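Local structure of sensor protein DivL (Caulobacter crescentus, 4Q20) at residues A[41-44]-A[45-49]; A[57-60]-A[61-65]; A[119-122]-A[123-126]; A[181-185]-A[186-190]. The protein is a membrane-bound sensor protein of the histidine kinase family, required for cell division and growth, that catalyses phosphorylation of the cell-cycle regulator CtrA. One frame throughout, in Å; residues are numbered along the deposited sequence.

The four contacts follow one another along the chain. Contacts 1 and 2 both lie on helix 26-66, within the His Kinase A range. Their centres are 24 Å apart, and both meet the second subunit, so they belong to the dimer-forming helical part. Contact 3 is on helix 116-133, and contact 4 is the tip of the hairpin of strands 176-183 and 187-194. Their centres are 18 Å apart and they touch, with Leu120 of contact 3 packing on Ala181 and Leu190 of contact 4. Contact 1 lies across the chain's centre from contacts 3 and 4. The fragment thus pairs a dimerising phospho-acceptor helix with an ATPase-type domain in which a helix packs on a sheet.

Contact 1. Residues A[41-44]-A[45-49]; sequences RDFV and GNVSY
Residues 41-44 and 45-49 form one unbroken piece of helix 26-66, in which the N-H groups of Gly45, Asn46, Val47 and Ser48 bond to the carbonyls of Arg41, Asp42, Phe43 and Val44. The straightest of these four bonds is Val47 N to Phe43 O, 2.9 Å long with an N-H...O angle of 170°. The same two residues carry the side-chain contact. They lie side by side and point the same way. Val47 CG2 stands over one face of the Phe43 ring, 3.9 Å from its centroid, and its shortest approach to the ring is 3.7 Å, to Phe43 CZ. This is a CH-pi contact. Phe43 CG lies anti to the backbone N (chi1 175°), which swings the ring along the helix toward Val47. Val47 CG2 is also 3.4 Å from Phe43 O, so this methyl touches both the ring and the carbonyl oxygen of the same residue. Ser48 OG points elsewhere and bonds to Arg52. Tyr49, the site of autocatalytic phosphorylation, ends the segment and is unmodified here. Lys40 of the second subunit makes a cation-pi contact with Phe43, and Phe43 of the second subunit packs on Val47. Asp42 forms a salt bridge with Arg38. The chemistry implies a small apolar patch with a polarisable ring face, made of an aromatic ring and a methyl of a branched side chain, against which the second subunit packs.

Contact 2. Residues A[57-60]-A[61-65]; sequences TIIG and YSELL
Tyr61 opens the second segment and sits one turn beyond Thr57. Its N bonds to Thr57 O at 3.0 Å. The two side chains run alongside each other, and Thr57 CG2 meets the ring at its edge and in its plane, 3.8 Å from Tyr61 CD2. Ser62 comes next and grips Ile58 O twice. Ser62 N bonds to Ile58 O at 2.9 Å, and Ser62 OG to Ile58 O at 2.7 Å. The two donors reach that oxygen from opposite faces of its carbonyl plane. The hydroxyl gets there because OG lies between the backbone N and the carbonyl carbon (chi1 60°). Glu63 N bonds to Ile59 O at 3.0 Å. Its side chain slants across that of Ile59, bringing Glu63 OE2 to 3.7 Å from Ile59 CG2. Leu64 N makes a weak bond to Gly60 O. Tyr61 packs on Ala81 and Val82 of helix 73-103. Ile59 and Ser62 pack on Ala86 of the second subunit, whose Arg83 makes weak polar contacts with Ser62 and Glu63. The serine therefore turns its hydroxyl back onto its own helix. Ile58 O and, weakly, Arg83 of the second subunit satisfy OG, which is consistent with burying a serine at the subunit boundary.

Contact 3. Residues A[119-122]-A[123-126]; sequences LLLN and AQER
Arg126 folds back over Asn122 because its CG lies anti to the carbonyl carbon (chi1 -74°) and its chain bends sharply at chi3 (-50°). These torsions lay the guanidinium against the helix one turn earlier. Asn122 O and Ala123 CA both lie against one face of the group, toward its rim. Arg126 NH1 comes within 3.5 Å of Asn122 CB. Glu125 takes a different path. Its CG sits between the backbone N and the carbonyl carbon (chi1 62°), and this puts CG 3.4 Å from Asn122 O. The chain then runs out extended, with Glu125 OE2 3.5 Å from Asn122 CA. Gln124 and Leu121 run alongside each other, and Leu121 CD2 approaches Gln124 OE1 at 3.6 Å. Beneath them the usual helix bonds hold, among them Arg126 N to Asn122 O at 3.1 Å. A water adds a second tie between the first residue of 119-122 and the last of 123-126. It donates to Leu119 O at 2.8 Å and accepts from Arg126 NH2 at 2.7 Å, lying at the guanidinium edge and in its plane. NH2 is thus held by the water as well as by a salt bridge to Asp161 of helix 153-170, which together should restrict the rotation of the group. Helix 116-133 packs on the mixed sheet here, in the helix-on-sheet layer of the GHKL-type ATPase domain. Leu119 and Ala123 pack on Leu160 of helix 153-170. Leu120 reaches Val140 of strand 137-141 and Ala181 of strand 176-183. Gln124 NE2 bonds to Leu138 O, tying the helix to the edge of that sheet.

Contact 4. Residues A[181-185]-A[186-190]; sequences ARRAL and GEVRL
The tip of an antiparallel beta hairpin is formed by strands 176-183 and 187-194, in the sheet of the histidine kinase-, gyrase B- and HSP90-like ATPase domain. Arg182 and Arg189 are a hydrogen-bonded pair in it. Arg182 N bonds to Arg189 O at 3.0 Å, and Arg189 N to Arg182 O at 2.9 Å. Ala184 N bonds to Glu187 O at 3.1 Å and closes the turn. Leu185 and Gly186 both have positive phi, close to a type I' turn. The Arg182 and Arg189 side chains lie side by side, but their guanidinium planes are nearly perpendicular, 87° apart. Arg182 NH2 stands over one face of the Arg189 group, 3.6 Å from Arg189 NE. These like charges are close, and a salt bridge from Arg189 NH2 to Asp191 probably eases them. The other sheet face carries Ala181, Arg183, Val188 and Leu190. There Val188 CG2 sits over the centre of the Arg183 guanidinium, 3.7 Å from Arg183 CZ, and Ala181 CB meets Leu190 CD2 at 3.9 Å. Arg183 also forms a salt bridge with Glu255, and Glu187 bonds to His252. Strand 187-194 bonds onward to strand 247-254, through Val188 with Leu253 and Leu190 with Cys251. Ala181 and Leu190 rest on Val116 of helix 116-133, while Arg183 and Val188 touch Ile149 of strand 148-151.

Contact 1. Residues A[41-44]-A[45-49]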
loop_
_atom_site.group_PDB
_atom_site.type_symbol
_atom_site.label_atom_id
_atom_site.label_comp_id
_atom_site.label_asym_id
_atom_site.label_seq_id
_atom_site.Cartn_x
_atom_site.Cartn_y
_atom_site.Cartn_z
ATOM N N ARG A 41 2.695 -7.798 15.181
ATOM C CA ARG A 41 3.178 -6.419 15.259
ATOM C C ARG A 41 4.374 -6.191 14.332
ATOM O O ARG A 41 4.453 -5.143 13.682
ATOM C CB ARG A 41 3.561 -6.037 16.692
ATOM C CG ARG A 41 2.443 -5.364 17.478
ATOM C CD ARG A 41 2.927 -4.726 18.784
ATOM N NE ARG A 41 3.304 -5.716 19.804
ATOM C CZ ARG A 41 4.552 -6.100 20.083
ATOM N NH1 ARG A 41 5.581 -5.580 19.422
ATOM N NH2 ARG A 41 4.776 -7.013 21.018
ATOM N N ASP A 42 5.296 -7.172 14.270
ATOM C CA ASP A 42 6.474 -7.077 13.421
ATOM C C ASP A 42 6.088 -7.167 11.952
ATOM O O ASP A 42 6.637 -6.412 11.156
ATOM C CB ASP A 42 7.519 -8.143 13.789
ATOM C CG ASP A 42 8.325 -7.846 15.062
ATOM O OD1 ASP A 42 7.938 -6.906 15.821
ATOM O OD2 ASP A 42 9.330 -8.569 15.315
ATOM N N PHE A 43 5.117 -8.042 11.595
ATOM C CA PHE A 43 4.673 -8.216 10.220
ATOM C C PHE A 43 4.021 -6.917 9.698
ATOM O O PHE A 43 4.406 -6.423 8.632
ATOM C CB PHE A 43 3.711 -9.410 10.095
ATOM C CG PHE A 43 3.145 -9.549 8.699
ATOM C CD1 PHE A 43 3.899 -10.132 7.678
ATOM C CD2 PHE A 43 1.872 -9.065 8.391
ATOM C CE1 PHE A 43 3.388 -10.242 6.380
ATOM C CE2 PHE A 43 1.365 -9.165 7.082
ATOM C CZ PHE A 43 2.118 -9.771 6.091
ATOM N N VAL A 44 3.038 -6.380 10.460
ATOM C CA VAL A 44 2.317 -5.144 10.147
ATOM C C VAL A 44 3.318 -3.975 10.062
ATOM O O VAL A 44 3.234 -3.219 9.119
ATOM C CB VAL A 44 1.144 -4.854 11.139
ATOM C CG1 VAL A 44 0.581 -3.444 10.949
ATOM C CG2 VAL A 44 0.030 -5.891 10.984
ATOM N N GLY A 45 4.263 -3.887 10.994
ATOM C CA GLY A 45 5.312 -2.873 11.022
ATOM C C GLY A 45 6.234 -2.922 9.814
ATOM O O GLY A 45 6.612 -1.873 9.285
ATOM N N ASN A 46 6.564 -4.134 9.339
ATOM C CA ASN A 46 7.413 -4.343 8.162
ATOM C C ASN A 46 6.674 -3.988 6.881
ATOM O O ASN A 46 7.214 -3.254 6.052
ATOM C CB ASN A 46 7.919 -5.784 8.104
ATOM C CG ASN A 46 8.988 -6.104 9.113
ATOM O OD1 ASN A 46 9.758 -5.237 9.523
ATOM N ND2 ASN A 46 9.064 -7.356 9.546
ATOM N N VAL A 47 5.428 -4.464 6.739
ATOM C CA VAL A 47 4.604 -4.156 5.569
ATOM C C VAL A 47 4.331 -2.642 5.545
ATOM O O VAL A 47 4.458 -2.019 4.508
ATOM C CB VAL A 47 3.302 -5.006 5.496
ATOM C CG1 VAL A 47 2.405 -4.550 4.341
ATOM C CG2 VAL A 47 3.631 -6.497 5.350
ATOM N N SER A 48 4.037 -2.061 6.684
ATOM C CA SER A 48 3.778 -0.634 6.859
ATOM C C SER A 48 4.954 0.224 6.392
ATOM O O SER A 48 4.735 1.277 5.803
ATOM C CB SER A 48 3.478 -0.334 8.327
ATOM O OG SER A 48 3.151 1.031 8.488
ATOM N N TYR A 49 6.190 -0.197 6.701
ATOM C CA TYR A 49 7.389 0.530 6.300
ATOM C C TYR A 49 7.441 0.586 4.755
ATOM O O TYR A 49 7.681 1.637 4.165
ATOM C CB TYR A 49 8.651 -0.124 6.912
ATOM C CG TYR A 49 9.931 0.580 6.517
ATOM C CD1 TYR A 49 10.377 1.702 7.215
ATOM C CD2 TYR A 49 10.666 0.166 5.406
ATOM C CE1 TYR A 49 11.526 2.392 6.817
ATOM C CE2 TYR A 49 11.803 0.859 4.988
ATOM C CZ TYR A 49 12.236 1.965 5.703
ATOM O OH TYR A 49 13.383 2.622 5.314
#

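Contact 2. Residues A[57-60]-A[61-65]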
loop_
_atom_site.group_PDB
_atom_site.type_symbol
_atom_site.label_atom_id
_atom_site.label_comp_id
_atom_site.label_asym_id
_atom_site.label_seq_id
_atom_site.Cartn_x
_atom_site.Cartn_y
_atom_site.Cartn_z
ATOM N N THR A 57 7.909 9.650 -1.258
ATOM C CA THR A 57 8.544 9.973 -2.538
ATOM C C THR A 57 7.484 10.430 -3.575
ATOM O O THR A 57 7.694 11.426 -4.272
ATOM C CB THR A 57 9.371 8.760 -2.993
ATOM O OG1 THR A 57 10.323 8.455 -1.969
ATOM C CG2 THR A 57 10.101 9.007 -4.310
ATOM N N ILE A 58 6.358 9.719 -3.646
ATOM C CA ILE A 58 5.233 10.017 -4.538
ATOM C C ILE A 58 4.649 11.384 -4.201
ATOM O O ILE A 58 4.468 12.186 -5.119
ATOM C CB ILE A 58 4.124 8.899 -4.506
ATOM C CG1 ILE A 58 4.619 7.602 -5.111
ATOM C CG2 ILE A 58 2.818 9.326 -5.185
ATOM C CD1 ILE A 58 3.756 6.378 -4.670
ATOM N N ILE A 59 4.358 11.654 -2.904
ATOM C CA ILE A 59 3.804 12.937 -2.457
ATOM C C ILE A 59 4.785 14.056 -2.790
ATOM O O ILE A 59 4.392 14.987 -3.490
ATOM C CB ILE A 59 3.403 12.930 -0.943
ATOM C CG1 ILE A 59 2.229 11.954 -0.634
ATOM C CG2 ILE A 59 3.093 14.332 -0.413
ATOM C CD1 ILE A 59 0.880 12.090 -1.511
ATOM N N GLY A 60 6.033 13.937 -2.325
ATOM C CA GLY A 60 7.094 14.929 -2.499
ATOM C C GLY A 60 7.313 15.353 -3.935
ATOM O O GLY A 60 7.238 16.534 -4.258
ATOM N N TYR A 61 7.505 14.389 -4.831
ATOM C CA TYR A 61 7.722 14.681 -6.246
ATOM C C TYR A 61 6.456 15.089 -7.021
ATOM O O TYR A 61 6.585 15.934 -7.906
ATOM C CB TYR A 61 8.401 13.525 -6.936
ATOM C CG TYR A 61 9.879 13.454 -6.639
ATOM C CD1 TYR A 61 10.755 14.421 -7.126
ATOM C CD2 TYR A 61 10.404 12.433 -5.853
ATOM C CE1 TYR A 61 12.116 14.358 -6.864
ATOM C CE2 TYR A 61 11.764 12.370 -5.571
ATOM C CZ TYR A 61 12.619 13.327 -6.095
ATOM O OH TYR A 61 13.969 13.301 -5.858
ATOM N N SER A 62 5.257 14.528 -6.712
ATOM C CA SER A 62 4.017 14.972 -7.415
ATOM C C SER A 62 3.680 16.437 -7.044
ATOM O O SER A 62 3.221 17.171 -7.922
ATOM C CB SER A 62 2.824 14.042 -7.166
ATOM O OG SER A 62 2.485 13.960 -5.789
ATOM N N GLU A 63 3.976 16.880 -5.782
ATOM C CA GLU A 63 3.754 18.263 -5.343
ATOM C C GLU A 63 4.653 19.234 -6.144
ATOM O O GLU A 63 4.218 20.347 -6.453
ATOM C CB GLU A 63 3.968 18.430 -3.821
ATOM C CG GLU A 63 2.811 17.885 -2.985
ATOM C CD GLU A 63 2.880 18.052 -1.473
ATOM O OE1 GLU A 63 3.972 18.377 -0.953
ATOM O OE2 GLU A 63 1.844 17.826 -0.801
ATOM N N LEU A 64 5.880 18.791 -6.514
ATOM C CA LEU A 64 6.809 19.579 -7.323
ATOM C C LEU A 64 6.271 19.729 -8.740
ATOM O O LEU A 64 6.470 20.774 -9.366
ATOM C CB LEU A 64 8.211 18.947 -7.355
ATOM C CG LEU A 64 9.137 19.110 -6.128
ATOM C CD1 LEU A 64 10.487 18.512 -6.405
ATOM C CD2 LEU A 64 9.370 20.551 -5.791
ATOM N N LEU A 65 5.582 18.684 -9.251
ATOM C CA LEU A 65 4.969 18.679 -10.580
ATOM C C LEU A 65 3.866 19.715 -10.672
ATOM O O LEU A 65 3.792 20.434 -11.671
ATOM C CB LEU A 65 4.386 17.301 -10.904
ATOM C CG LEU A 65 5.247 16.335 -11.661
ATOM C CD1 LEU A 65 4.566 14.996 -11.729
ATOM C CD2 LEU A 65 5.525 16.830 -13.049
#

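Contact 3. Residues A[119-122]-A[123-126]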
loop_
_atom_site.group_PDB
_atom_site.type_symbol
_atom_site.label_atom_id
_atom_site.label_comp_id
_atom_site.label_asym_id
_atom_site.label_seq_id
_atom_site.Cartn_x
_atom_site.Cartn_y
_atom_site.Cartn_z
ATOM N N LEU A 119 12.974 -14.417 -22.291
ATOM C CA LEU A 119 12.745 -14.210 -20.866
ATOM C C LEU A 119 13.712 -13.133 -20.307
ATOM O O LEU A 119 13.279 -12.232 -19.577
ATOM C CB LEU A 119 12.929 -15.563 -20.150
ATOM C CG LEU A 119 12.532 -15.675 -18.664
ATOM C CD1 LEU A 119 11.039 -15.891 -18.505
ATOM C CD2 LEU A 119 13.263 -16.814 -18.004
ATOM N N LEU A 120 14.995 -13.196 -20.715
ATOM C CA LEU A 120 16.032 -12.244 -20.327
ATOM C C LEU A 120 15.828 -10.871 -20.982
ATOM O O LEU A 120 15.990 -9.856 -20.304
ATOM C CB LEU A 120 17.419 -12.802 -20.691
ATOM C CG LEU A 120 18.216 -13.450 -19.549
ATOM C CD1 LEU A 120 17.543 -14.717 -19.015
ATOM C CD2 LEU A 120 19.598 -13.775 -20.004
ATOM N N LEU A 121 15.471 -10.831 -22.285
ATOM C CA LEU A 121 15.253 -9.571 -23.013
ATOM C C LEU A 121 13.997 -8.839 -22.533
ATOM O O LEU A 121 13.960 -7.606 -22.559
ATOM C CB LEU A 121 15.171 -9.804 -24.529
ATOM C CG LEU A 121 16.504 -10.065 -25.232
ATOM C CD1 LEU A 121 16.297 -10.816 -26.538
ATOM C CD2 LEU A 121 17.293 -8.772 -25.445
ATOM N N ASN A 122 12.977 -9.592 -22.084
ATOM C CA ASN A 122 11.734 -9.011 -21.572
ATOM C C ASN A 122 11.990 -8.362 -20.213
ATOM O O ASN A 122 11.454 -7.285 -19.955
ATOM C CB ASN A 122 10.629 -10.058 -21.508
ATOM C CG ASN A 122 10.241 -10.595 -22.868
ATOM O OD1 ASN A 122 10.671 -10.096 -23.906
ATOM N ND2 ASN A 122 9.490 -11.680 -22.902
ATOM N N ALA A 123 12.868 -8.964 -19.384
ATOM C CA ALA A 123 13.197 -8.392 -18.081
ATOM C C ALA A 123 14.037 -7.113 -18.247
ATOM O O ALA A 123 13.884 -6.170 -17.467
ATOM C CB ALA A 123 13.919 -9.413 -17.219
ATOM N N GLN A 124 14.871 -7.066 -19.296
ATOM C CA GLN A 124 15.724 -5.919 -19.641
ATOM C C GLN A 124 14.879 -4.718 -20.129
ATOM O O GLN A 124 15.140 -3.580 -19.717
ATOM C CB GLN A 124 16.742 -6.335 -20.704
ATOM C CG GLN A 124 17.728 -5.237 -21.094
ATOM C CD GLN A 124 18.407 -5.521 -22.408
ATOM O OE1 GLN A 124 17.774 -5.895 -23.405
ATOM N NE2 GLN A 124 19.718 -5.370 -22.424
ATOM N N GLU A 125 13.867 -4.967 -20.988
ATOM C CA GLU A 125 13.039 -3.886 -21.502
ATOM C C GLU A 125 12.052 -3.356 -20.439
ATOM O O GLU A 125 11.732 -2.155 -20.478
ATOM C CB GLU A 125 12.319 -4.271 -22.808
ATOM C CG GLU A 125 11.334 -5.428 -22.744
ATOM C CD GLU A 125 10.809 -5.892 -24.090
ATOM O OE1 GLU A 125 10.208 -5.065 -24.814
ATOM O OE2 GLU A 125 10.989 -7.087 -24.416
ATOM N N ARG A 126 11.577 -4.221 -19.500
ATOM C CA ARG A 126 10.669 -3.786 -18.430
ATOM C C ARG A 126 11.406 -2.889 -17.423
ATOM O O ARG A 126 10.804 -1.979 -16.851
ATOM C CB ARG A 126 10.027 -4.977 -17.686
ATOM C CG ARG A 126 8.938 -5.726 -18.463
ATOM C CD ARG A 126 8.234 -6.798 -17.625
ATOM N NE ARG A 126 9.156 -7.706 -16.937
ATOM C CZ ARG A 126 9.524 -8.918 -17.361
ATOM N NH1 ARG A 126 9.026 -9.419 -18.489
ATOM N NH2 ARG A 126 10.375 -9.651 -16.647
HETATM O O HOH W 1 11.065 -11.900 -17.957
#

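Contact 4. Residues A[181-185]-A[186-190]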
loop_
_atom_site.group_PDB
_atom_site.type_symbol
_atom_site.label_atom_id
_atom_site.label_comp_id
_atom_site.label_asym_id
_atom_site.label_seq_id
_atom_site.Cartn_x
_atom_site.Cartn_y
_atom_site.Cartn_z
ATOM N N ALA A 181 22.475 -16.177 -18.869
ATOM C CA ALA A 181 21.975 -17.539 -18.759
ATOM C C ALA A 181 23.003 -18.507 -19.299
ATOM O O ALA A 181 23.764 -18.157 -20.204
ATOM C CB ALA A 181 20.677 -17.681 -19.508
ATOM N N ARG A 182 23.044 -19.724 -18.746
ATOM C CA ARG A 182 23.996 -20.747 -19.169
ATOM C C ARG A 182 23.438 -22.140 -18.918
ATOM O O ARG A 182 22.931 -22.413 -17.830
ATOM C CB ARG A 182 25.342 -20.545 -18.420
ATOM C CG ARG A 182 26.426 -21.603 -18.653
ATOM C CD ARG A 182 27.793 -21.144 -18.163
ATOM N NE ARG A 182 27.839 -20.939 -16.709
ATOM C CZ ARG A 182 28.928 -20.583 -16.034
ATOM N NH1 ARG A 182 30.081 -20.395 -16.667
ATOM N NH2 ARG A 182 28.873 -20.419 -14.718
ATOM N N ARG A 183 23.539 -23.015 -19.925
ATOM C CA ARG A 183 23.155 -24.420 -19.845
ATOM C C ARG A 183 24.429 -25.231 -19.631
ATOM O O ARG A 183 25.213 -25.395 -20.566
ATOM C CB ARG A 183 22.405 -24.876 -21.116
ATOM C CG ARG A 183 21.891 -26.309 -21.017
ATOM C CD ARG A 183 21.101 -26.761 -22.237
ATOM N NE ARG A 183 19.771 -26.152 -22.302
ATOM C CZ ARG A 183 18.695 -26.591 -21.650
ATOM N NH1 ARG A 183 18.778 -27.652 -20.853
ATOM N NH2 ARG A 183 17.537 -25.963 -21.774
ATOM N N ALA A 184 24.672 -25.681 -18.399
ATOM C CA ALA A 184 25.865 -26.465 -18.059
ATOM C C ALA A 184 25.617 -27.307 -16.822
ATOM O O ALA A 184 24.913 -26.873 -15.914
ATOM C CB ALA A 184 27.060 -25.538 -17.824
ATOM N N LEU A 185 26.213 -28.501 -16.791
ATOM C CA LEU A 185 26.208 -29.493 -15.701
ATOM C C LEU A 185 24.797 -29.956 -15.328
ATOM O O LEU A 185 24.467 -30.024 -14.143
ATOM C CB LEU A 185 26.939 -28.970 -14.430
ATOM C CG LEU A 185 28.312 -28.323 -14.606
ATOM C CD1 LEU A 185 28.617 -27.366 -13.465
ATOM C CD2 LEU A 185 29.385 -29.358 -14.808
ATOM N N GLY A 186 24.002 -30.290 -16.340
ATOM C CA GLY A 186 22.632 -30.781 -16.199
ATOM C C GLY A 186 21.647 -29.815 -15.581
ATOM O O GLY A 186 20.715 -30.239 -14.892
ATOM N N GLU A 187 21.830 -28.518 -15.842
ATOM C CA GLU A 187 20.960 -27.453 -15.332
ATOM C C GLU A 187 21.058 -26.188 -16.194
ATOM O O GLU A 187 21.977 -26.042 -17.010
ATOM C CB GLU A 187 21.313 -27.100 -13.858
ATOM C CG GLU A 187 22.710 -26.514 -13.666
ATOM C CD GLU A 187 22.970 -25.570 -12.505
ATOM O OE1 GLU A 187 22.102 -25.445 -11.618
ATOM O OE2 GLU A 187 24.060 -24.961 -12.474
ATOM N N VAL A 188 20.145 -25.242 -15.936
ATOM C CA VAL A 188 20.190 -23.923 -16.532
ATOM C C VAL A 188 20.334 -22.956 -15.368
ATOM O O VAL A 188 19.615 -23.075 -14.381
ATOM C CB VAL A 188 18.999 -23.618 -17.483
ATOM C CG1 VAL A 188 18.793 -22.112 -17.684
ATOM C CG2 VAL A 188 19.217 -24.304 -18.825
ATOM N N ARG A 189 21.303 -22.053 -15.452
ATOM C CA ARG A 189 21.523 -21.061 -14.410
ATOM C C ARG A 189 21.306 -19.652 -14.949
ATOM O O ARG A 189 21.896 -19.272 -15.957
ATOM C CB ARG A 189 22.904 -21.208 -13.732
ATOM C CG ARG A 189 24.135 -21.083 -14.626
ATOM C CD ARG A 189 25.410 -21.318 -13.837
ATOM N NE ARG A 189 25.777 -20.175 -12.994
ATOM C CZ ARG A 189 26.567 -20.259 -11.929
ATOM N NH1 ARG A 189 27.074 -21.431 -11.558
ATOM N NH2 ARG A 189 26.848 -19.176 -11.220
ATOM N N LEU A 190 20.437 -18.892 -14.285
ATOM C CA LEU A 190 20.133 -17.503 -14.628
ATOM C C LEU A 190 20.900 -16.600 -13.670
ATOM O O LEU A 190 20.729 -16.722 -12.459
ATOM C CB LEU A 190 18.607 -17.235 -14.560
ATOM C CG LEU A 190 17.693 -18.229 -15.305
ATOM C CD1 LEU A 190 16.258 -17.993 -14.972
ATOM C CD2 LEU A 190 17.883 -18.166 -16.805
#